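Local coordinates for protein tRNA delta(2)-isopentenylpyrophosphate transferase (Staphylococcus epidermidis ATCC 12228, PDB 3D3Q) that probably transfers a dimethylallyl group onto the adenine at position 37 of tRNAs that read codons beginning with uridine, at residues 6-11 against 194-200; 31-36 against 95-101. All blocks are in the same frame, centred on the assembly; numbering follows the deposited sequence.

Interaction 1 of 2, residues 6-11 against 194-200; sequences KPFLIV and ENYDTLL
Strands 8-11 and 197-200 run parallel, axes 4.8 Å apart at closest and 19° between them, pairing F8 with D197, L9 with T198, I10 with L199 and V11 with L200. Ahead of strand 8-11, K6, extended beyond its m chi1, reaches back along the loop before strand 197-200: K6 NZ forms a salt bridge with E194 OE1 at 2.8 Å. D197, centre of an inverse gamma turn, starts the pairing, its N donating to P7 O (3.0 Å); its carboxylate forms a salt bridge with R314. The pair belongs to the parallel sheet of a P-loop NTPase fold, with 8-13 the strand that leads into the predicted ATP-binding loop. L199 N donates to L9 O (3.0 Å), and L199 O accepts a weak bond from V11 N (3.3 Å). With chi1 t, L199 places CD2 3.2 Å from I10 CD1 and 3.9 Å from F8 CZ, at the edge of the phenyl ring, on the face covered by helix 300-314. On the opposite face, with L9 and T198, V11 CG1 meets L200 CD1 at 3.4 Å.

Interaction 2 of 2, residues 31-36 against 95-101; sequences FNGEII and RGKVPII
Two neighbouring strands of the parallel P-loop NTPase sheet, 33-36 and 98-101, meet here with axes 4.4 Å apart at closest and a 29° angle between their directions. E34 stands opposite P99, I35 opposite I100 and I36 opposite I101. The backbone bonds are E34 N to V98 O (3.3 Å), I100 N to E34 O (3.0 Å) and I36 N to I100 O (2.6 Å); I35 CA adds a CA-H...O contact to I100 O at 3.0 Å. At G33 the backbone forms a hollow: a CB there would clash with V98 O and with I100 CD1, which extends to 4.1 Å from G33 CA. Just before it, V98 CG2 fits against F31 O at 3.5 Å. On the I35 and I100 face, helix 20-30 lies over both side chains. On the other face E34, chi1 m and chi2 t, is the largest bump, reaching into the recess between R95 and K97. G96, at positive phi, is the C-prime residue of the Schellman motif ending helix 78-94, and the turn brings R95 and K97 around the carboxylate. E34 OE1 forms a salt bridge with R95 NH1 at 2.6 Å, weak as a hydrogen bond, while R95 also pairs with D91 and E34 OE1 accepts from Y65. K97 lays its aliphatic chain along 31-36, K97 CD 3.3 Å from E34 OE2 and K97 CG 3.3 Å from N32 O. Farther along this face, beneath helix 78-94, I36 CB meets I101 CG2 at 3.7 Å.

Interactions 1 and 2 lie in one parallel sheet, their centres about 12 Å apart. Both segments of interaction 2 fall in sequence between those of interaction 1, yet across the sheet the strands run 33-37, 98-102, 8-13, 197-204. The two contacts therefore join edge to edge through 98-102 and 8-13, where I10 N to P99 O (3.1 Å) and I10 O to I101 N (3.0 Å) are probable hydrogen bonds. Helix 78-94 packs on one face of both. The side chain of V11 is about 9 Å from that of K20, and that of I35 about 7 Å from that of T21, so both contacts lie close to the loop that probably binds substrate.

Interaction 1 of 2, residues 6-11 against 194-200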
ATOM      1  N   LYS A   6      20.134 -12.214  -2.822  1.00 47.34           N
ATOM      2  CA  LYS A   6      19.261 -11.083  -2.399  1.00 47.92           C
ATOM      3  C   LYS A   6      18.722 -11.325  -0.996  1.00 48.21           C
ATOM      4  O   LYS A   6      18.323 -12.444  -0.649  1.00 48.06           O
ATOM      5  CB  LYS A   6      18.082 -10.935  -3.356  1.00 48.33           C
ATOM      6  CG  LYS A   6      18.472 -10.783  -4.788  1.00 51.47           C
ATOM      7  CD  LYS A   6      17.309 -11.092  -5.710  1.00 55.16           C
ATOM      8  CE  LYS A   6      17.781 -11.095  -7.166  1.00 58.23           C
ATOM      9  NZ  LYS A   6      16.711 -11.420  -8.156  1.00 59.84           N
ATOM     10  N   PRO A   7      18.708 -10.276  -0.163  1.00 47.62           N
ATOM     11  CA  PRO A   7      18.206 -10.381   1.214  1.00 47.47           C
ATOM     12  C   PRO A   7      16.681 -10.561   1.314  1.00 46.63           C
ATOM     13  O   PRO A   7      15.914  -9.954   0.559  1.00 46.51           O
ATOM     14  CB  PRO A   7      18.669  -9.070   1.854  1.00 48.11           C
ATOM     15  CG  PRO A   7      18.678  -8.119   0.698  1.00 48.00           C
ATOM     16  CD  PRO A   7      19.284  -8.946  -0.416  1.00 46.88           C
ATOM     17  N   PHE A   8      16.248 -11.398   2.254  1.00 44.40           N
ATOM     18  CA  PHE A   8      14.829 -11.646   2.452  1.00 41.95           C
ATOM     19  C   PHE A   8      14.160 -10.424   3.072  1.00 40.54           C
ATOM     20  O   PHE A   8      14.678  -9.843   4.029  1.00 40.58           O
ATOM     21  CB  PHE A   8      14.609 -12.858   3.363  1.00 41.58           C
ATOM     22  CG  PHE A   8      13.168 -13.264   3.492  1.00 41.07           C
ATOM     23  CD1 PHE A   8      12.457 -13.700   2.378  1.00 42.79           C
ATOM     24  CD2 PHE A   8      12.517 -13.202   4.710  1.00 39.99           C
ATOM     25  CE1 PHE A   8      11.116 -14.072   2.478  1.00 42.19           C
ATOM     26  CE2 PHE A   8      11.174 -13.574   4.818  1.00 41.03           C
ATOM     27  CZ  PHE A   8      10.477 -14.009   3.691  1.00 40.90           C
ATOM     28  N   LEU A   9      13.008 -10.052   2.518  1.00 38.04           N
ATOM     29  CA  LEU A   9      12.239  -8.905   3.001  1.00 36.38           C
ATOM     30  C   LEU A   9      10.731  -9.157   2.928  1.00 35.98           C
ATOM     31  O   LEU A   9      10.251  -9.656   1.913  1.00 37.94           O
ATOM     32  CB  LEU A   9      12.556  -7.678   2.157  1.00 33.92           C
ATOM     33  CG  LEU A   9      11.805  -6.421   2.567  1.00 31.31           C
ATOM     34  CD1 LEU A   9      12.405  -5.847   3.825  1.00 30.33           C
ATOM     35  CD2 LEU A   9      11.891  -5.419   1.455  1.00 32.13           C
ATOM     36  N   ILE A  10       9.988  -8.824   3.986  1.00 34.13           N
ATOM     37  CA  ILE A  10       8.525  -8.989   3.978  1.00 33.61           C
ATOM     38  C   ILE A  10       7.920  -7.616   3.761  1.00 32.88           C
ATOM     39  O   ILE A  10       8.376  -6.641   4.354  1.00 32.89           O
ATOM     40  CB  ILE A  10       7.927  -9.511   5.333  1.00 34.19           C
ATOM     41  CG1 ILE A  10       8.425 -10.917   5.669  1.00 34.92           C
ATOM     42  CG2 ILE A  10       6.409  -9.596   5.223  1.00 32.53           C
ATOM     43  CD1 ILE A  10       7.892 -11.972   4.738  1.00 35.17           C
ATOM     44  N   VAL A  11       6.906  -7.524   2.910  1.00 32.25           N
ATOM     45  CA  VAL A  11       6.253  -6.229   2.669  1.00 33.18           C
ATOM     46  C   VAL A  11       4.725  -6.406   2.822  1.00 33.37           C
ATOM     47  O   VAL A  11       4.098  -7.199   2.107  1.00 33.93           O
ATOM     48  CB  VAL A  11       6.588  -5.662   1.238  1.00 31.73           C
ATOM     49  CG1 VAL A  11       6.111  -4.231   1.110  1.00 30.56           C
ATOM     50  CG2 VAL A  11       8.070  -5.729   0.979  1.00 29.73           C
ATOM     51  N   GLU A 194      15.123  -6.205  -9.315  1.00 47.75           N
ATOM     52  CA  GLU A 194      14.698  -6.360  -7.927  1.00 49.40           C
ATOM     53  C   GLU A 194      15.856  -6.442  -6.948  1.00 48.31           C
ATOM     54  O   GLU A 194      16.790  -7.206  -7.140  1.00 48.33           O
ATOM     55  CB  GLU A 194      13.811  -7.590  -7.766  1.00 51.42           C
ATOM     56  CG  GLU A 194      14.465  -8.876  -8.200  1.00 56.87           C
ATOM     57  CD  GLU A 194      13.559 -10.078  -7.993  1.00 60.08           C
ATOM     58  OE1 GLU A 194      13.912 -11.185  -8.480  1.00 61.22           O
ATOM     59  OE2 GLU A 194      12.498  -9.916  -7.336  1.00 60.95           O
ATOM     60  N   ASN A 195      15.765  -5.657  -5.884  1.00 46.51           N
ATOM     61  CA  ASN A 195      16.802  -5.620  -4.899  1.00 45.67           C
ATOM     62  C   ASN A 195      16.644  -6.634  -3.802  1.00 45.98           C
ATOM     63  O   ASN A 195      17.613  -6.970  -3.141  1.00 47.00           O
ATOM     64  CB  ASN A 195      16.887  -4.232  -4.290  1.00 47.07           C
ATOM     65  CG  ASN A 195      17.084  -3.158  -5.341  1.00 48.46           C
ATOM     66  OD1 ASN A 195      17.797  -3.367  -6.326  1.00 49.07           O
ATOM     67  ND2 ASN A 195      16.448  -2.003  -5.144  1.00 48.06           N
ATOM     68  N   TYR A 196      15.440  -7.138  -3.593  1.00 46.29           N
ATOM     69  CA  TYR A 196      15.254  -8.099  -2.521  1.00 47.17           C
ATOM     70  C   TYR A 196      14.410  -9.299  -2.889  1.00 47.82           C
ATOM     71  O   TYR A 196      13.663  -9.276  -3.865  1.00 47.37           O
ATOM     72  CB  TYR A 196      14.617  -7.410  -1.307  1.00 46.04           C
ATOM     73  CG  TYR A 196      15.249  -6.089  -0.931  1.00 45.49           C
ATOM     74  CD1 TYR A 196      14.803  -4.891  -1.490  1.00 44.85           C
ATOM     75  CD2 TYR A 196      16.291  -6.038  -0.006  1.00 45.74           C
ATOM     76  CE1 TYR A 196      15.381  -3.671  -1.123  1.00 44.31           C
ATOM     77  CE2 TYR A 196      16.876  -4.831   0.361  1.00 43.91           C
ATOM     78  CZ  TYR A 196      16.420  -3.657  -0.193  1.00 43.56           C
ATOM     79  OH  TYR A 196      17.006  -2.481   0.205  1.00 42.22           O
ATOM     80  N   ASP A 197      14.557 -10.352  -2.089  1.00 48.93           N
ATOM     81  CA  ASP A 197      13.776 -11.578  -2.250  1.00 50.31           C
ATOM     82  C   ASP A 197      12.456 -11.267  -1.538  1.00 50.43           C
ATOM     83  O   ASP A 197      12.145 -11.850  -0.492  1.00 51.08           O
ATOM     84  CB  ASP A 197      14.460 -12.749  -1.542  1.00 51.47           C
ATOM     85  CG  ASP A 197      13.565 -13.970  -1.457  1.00 53.27           C
ATOM     86  OD1 ASP A 197      13.827 -14.870  -0.630  1.00 53.86           O
ATOM     87  OD2 ASP A 197      12.583 -14.029  -2.224  1.00 55.59           O
ATOM     88  N   THR A 198      11.684 -10.353  -2.120  1.00 49.76           N
ATOM     89  CA  THR A 198      10.426  -9.882  -1.531  1.00 49.28           C
ATOM     90  C   THR A 198       9.248 -10.843  -1.414  1.00 47.06           C
ATOM     91  O   THR A 198       9.035 -11.704  -2.258  1.00 46.55           O
ATOM     92  CB  THR A 198       9.915  -8.608  -2.270  1.00 50.79           C
ATOM     93  OG1 THR A 198       9.320  -8.983  -3.519  1.00 52.00           O
ATOM     94  CG2 THR A 198      11.071  -7.636  -2.538  1.00 51.01           C
ATOM     95  N   LEU A 199       8.500 -10.673  -0.332  1.00 46.23           N
ATOM     96  CA  LEU A 199       7.304 -11.456  -0.075  1.00 45.60           C
ATOM     97  C   LEU A 199       6.217 -10.393   0.077  1.00 44.21           C
ATOM     98  O   LEU A 199       5.755 -10.103   1.175  1.00 44.85           O
ATOM     99  CB  LEU A 199       7.456 -12.275   1.210  1.00 44.96           C
ATOM    100  CG  LEU A 199       6.234 -13.053   1.718  1.00 44.18           C
ATOM    101  CD1 LEU A 199       5.407 -13.635   0.576  1.00 43.89           C
ATOM    102  CD2 LEU A 199       6.737 -14.142   2.634  1.00 45.05           C
ATOM    103  N   LEU A 200       5.841  -9.800  -1.048  1.00 41.66           N
ATOM    104  CA  LEU A 200       4.862  -8.732  -1.077  1.00 40.53           C
ATOM    105  C   LEU A 200       3.430  -9.197  -0.869  1.00 39.77           C
ATOM    106  O   LEU A 200       2.864  -9.888  -1.711  1.00 37.94           O
ATOM    107  CB  LEU A 200       4.984  -7.989  -2.401  1.00 40.26           C
ATOM    108  CG  LEU A 200       4.213  -6.693  -2.583  1.00 41.39           C
ATOM    109  CD1 LEU A 200       4.731  -5.616  -1.633  1.00 40.32           C
ATOM    110  CD2 LEU A 200       4.372  -6.238  -4.027  1.00 42.87           C
TER

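Interaction 2 of 2, residues 31-36 against 95-101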
ATOM      1  N   PHE A  31       8.602 -14.345  13.935  1.00 44.17           N
ATOM      2  CA  PHE A  31       9.880 -14.511  13.237  1.00 44.51           C
ATOM      3  C   PHE A  31      10.878 -13.468  13.687  1.00 45.33           C
ATOM      4  O   PHE A  31      11.697 -13.005  12.895  1.00 45.02           O
ATOM      5  CB  PHE A  31       9.673 -14.396  11.736  1.00 44.39           C
ATOM      6  CG  PHE A  31       8.727 -15.409  11.197  1.00 45.82           C
ATOM      7  CD1 PHE A  31       9.167 -16.689  10.885  1.00 47.34           C
ATOM      8  CD2 PHE A  31       7.377 -15.111  11.062  1.00 46.46           C
ATOM      9  CE1 PHE A  31       8.268 -17.666  10.446  1.00 48.67           C
ATOM     10  CE2 PHE A  31       6.467 -16.075  10.627  1.00 47.96           C
ATOM     11  CZ  PHE A  31       6.910 -17.358  10.317  1.00 48.48           C
ATOM     12  N   ASN A  32      10.808 -13.128  14.974  1.00 47.84           N
ATOM     13  CA  ASN A  32      11.662 -12.113  15.612  1.00 49.84           C
ATOM     14  C   ASN A  32      12.276 -11.155  14.598  1.00 49.50           C
ATOM     15  O   ASN A  32      13.484 -11.161  14.341  1.00 50.98           O
ATOM     16  CB  ASN A  32      12.762 -12.766  16.476  1.00 51.79           C
ATOM     17  CG  ASN A  32      13.867 -13.395  15.643  1.00 54.42           C
ATOM     18  OD1 ASN A  32      13.593 -14.103  14.668  1.00 56.40           O
ATOM     19  ND2 ASN A  32      15.120 -13.158  16.029  1.00 55.03           N
ATOM     20  N   GLY A  33      11.411 -10.337  14.011  1.00 47.07           N
ATOM     21  CA  GLY A  33      11.860  -9.363  13.042  1.00 44.42           C
ATOM     22  C   GLY A  33      11.645  -7.963  13.580  1.00 42.58           C
ATOM     23  O   GLY A  33      11.269  -7.782  14.737  1.00 41.73           O
ATOM     24  N   GLU A  34      11.903  -6.969  12.740  1.00 41.54           N
ATOM     25  CA  GLU A  34      11.717  -5.582  13.115  1.00 39.53           C
ATOM     26  C   GLU A  34      11.041  -4.906  11.938  1.00 38.04           C
ATOM     27  O   GLU A  34      11.267  -5.262  10.779  1.00 36.36           O
ATOM     28  CB  GLU A  34      13.052  -4.926  13.434  1.00 39.38           C
ATOM     29  CG  GLU A  34      13.866  -5.736  14.423  1.00 40.36           C
ATOM     30  CD  GLU A  34      15.164  -5.063  14.800  1.00 41.95           C
ATOM     31  OE1 GLU A  34      15.753  -4.383  13.924  1.00 43.40           O
ATOM     32  OE2 GLU A  34      15.616  -5.223  15.963  1.00 40.07           O
ATOM     33  N   ILE A  35      10.213  -3.921  12.247  1.00 37.64           N
ATOM     34  CA  ILE A  35       9.433  -3.235  11.234  1.00 37.78           C
ATOM     35  C   ILE A  35       9.947  -1.867  10.838  1.00 37.21           C
ATOM     36  O   ILE A  35      10.385  -1.092  11.674  1.00 37.93           O
ATOM     37  CB  ILE A  35       7.970  -3.078  11.721  1.00 37.03           C
ATOM     38  CG1 ILE A  35       7.421  -4.439  12.129  1.00 36.19           C
ATOM     39  CG2 ILE A  35       7.113  -2.467  10.635  1.00 37.14           C
ATOM     40  CD1 ILE A  35       6.047  -4.395  12.649  1.00 35.95           C
ATOM     41  N   ILE A  36       9.870  -1.575   9.547  1.00 37.04           N
ATOM     42  CA  ILE A  36      10.265  -0.278   9.035  1.00 36.12           C
ATOM     43  C   ILE A  36       8.978   0.366   8.502  1.00 37.69           C
ATOM     44  O   ILE A  36       8.369  -0.145   7.566  1.00 38.12           O
ATOM     45  CB  ILE A  36      11.277  -0.416   7.891  1.00 33.73           C
ATOM     46  CG1 ILE A  36      12.584  -0.997   8.425  1.00 31.77           C
ATOM     47  CG2 ILE A  36      11.509   0.925   7.242  1.00 31.97           C
ATOM     48  CD1 ILE A  36      13.576  -1.350   7.347  1.00 26.96           C
ATOM     49  N   ARG A  95      21.935  -8.383  11.732  1.00 38.15           N
ATOM     50  CA  ARG A  95      21.816  -8.851  13.108  1.00 39.17           C
ATOM     51  C   ARG A  95      20.928 -10.090  13.165  1.00 40.16           C
ATOM     52  O   ARG A  95      20.237 -10.343  14.157  1.00 40.51           O
ATOM     53  CB  ARG A  95      21.270  -7.746  14.007  1.00 39.03           C
ATOM     54  CG  ARG A  95      22.097  -6.471  13.945  1.00 40.05           C
ATOM     55  CD  ARG A  95      21.773  -5.528  15.084  1.00 42.08           C
ATOM     56  NE  ARG A  95      20.329  -5.287  15.216  1.00 44.60           N
ATOM     57  CZ  ARG A  95      19.568  -4.762  14.263  1.00 45.39           C
ATOM     58  NH1 ARG A  95      18.282  -4.581  14.476  1.00 45.54           N
ATOM     59  NH2 ARG A  95      20.097  -4.420  13.094  1.00 47.84           N
ATOM     60  N   GLY A  96      20.960 -10.852  12.071  1.00 41.04           N
ATOM     61  CA  GLY A  96      20.198 -12.087  11.958  1.00 41.01           C
ATOM     62  C   GLY A  96      18.708 -11.987  12.206  1.00 41.51           C
ATOM     63  O   GLY A  96      18.114 -12.895  12.779  1.00 41.53           O
ATOM     64  N   LYS A  97      18.100 -10.888  11.784  1.00 41.90           N
ATOM     65  CA  LYS A  97      16.664 -10.717  11.973  1.00 42.49           C
ATOM     66  C   LYS A  97      15.944 -10.618  10.625  1.00 41.53           C
ATOM     67  O   LYS A  97      16.568 -10.676   9.560  1.00 42.10           O
ATOM     68  CB  LYS A  97      16.381  -9.470  12.821  1.00 43.46           C
ATOM     69  CG  LYS A  97      16.477  -9.693  14.329  1.00 45.45           C
ATOM     70  CD  LYS A  97      16.345  -8.375  15.104  1.00 48.34           C
ATOM     71  CE  LYS A  97      15.586  -8.553  16.450  1.00 50.04           C
ATOM     72  NZ  LYS A  97      16.209  -9.555  17.385  1.00 48.07           N
ATOM     73  N   VAL A  98      14.627 -10.471  10.678  1.00 38.99           N
ATOM     74  CA  VAL A  98      13.832 -10.389   9.468  1.00 36.53           C
ATOM     75  C   VAL A  98      13.288  -9.006   9.218  1.00 37.14           C
ATOM     76  O   VAL A  98      12.353  -8.564   9.893  1.00 36.62           O
ATOM     77  CB  VAL A  98      12.646 -11.346   9.524  1.00 35.74           C
ATOM     78  CG1 VAL A  98      11.828 -11.223   8.252  1.00 34.97           C
ATOM     79  CG2 VAL A  98      13.145 -12.757   9.715  1.00 34.69           C
ATOM     80  N   PRO A  99      13.861  -8.300   8.234  1.00 36.43           N
ATOM     81  CA  PRO A  99      13.414  -6.951   7.898  1.00 35.92           C
ATOM     82  C   PRO A  99      11.980  -6.974   7.333  1.00 36.90           C
ATOM     83  O   PRO A  99      11.694  -7.667   6.344  1.00 36.32           O
ATOM     84  CB  PRO A  99      14.444  -6.503   6.876  1.00 35.09           C
ATOM     85  CG  PRO A  99      14.748  -7.772   6.164  1.00 35.11           C
ATOM     86  CD  PRO A  99      14.877  -8.769   7.283  1.00 35.83           C
ATOM     87  N   ILE A 100      11.089  -6.204   7.965  1.00 35.85           N
ATOM     88  CA  ILE A 100       9.676  -6.134   7.574  1.00 34.09           C
ATOM     89  C   ILE A 100       9.259  -4.681   7.404  1.00 34.92           C
ATOM     90  O   ILE A 100       9.467  -3.864   8.299  1.00 35.54           O
ATOM     91  CB  ILE A 100       8.767  -6.730   8.677  1.00 33.56           C
ATOM     92  CG1 ILE A 100       9.269  -8.113   9.094  1.00 33.93           C
ATOM     93  CG2 ILE A 100       7.364  -6.833   8.180  1.00 30.85           C
ATOM     94  CD1 ILE A 100       8.814  -8.513  10.473  1.00 33.77           C
ATOM     95  N   ILE A 101       8.676  -4.354   6.261  1.00 35.33           N
ATOM     96  CA  ILE A 101       8.210  -2.995   6.045  1.00 35.38           C
ATOM     97  C   ILE A 101       6.679  -3.012   6.063  1.00 35.55           C
ATOM     98  O   ILE A 101       6.032  -3.771   5.347  1.00 34.79           O
ATOM     99  CB  ILE A 101       8.739  -2.398   4.720  1.00 34.99           C
ATOM    100  CG1 ILE A 101       8.418  -3.327   3.562  1.00 36.58           C
ATOM    101  CG2 ILE A 101      10.237  -2.181   4.822  1.00 34.45           C
ATOM    102  CD1 ILE A 101       8.999  -2.864   2.257  1.00 39.07           C
TER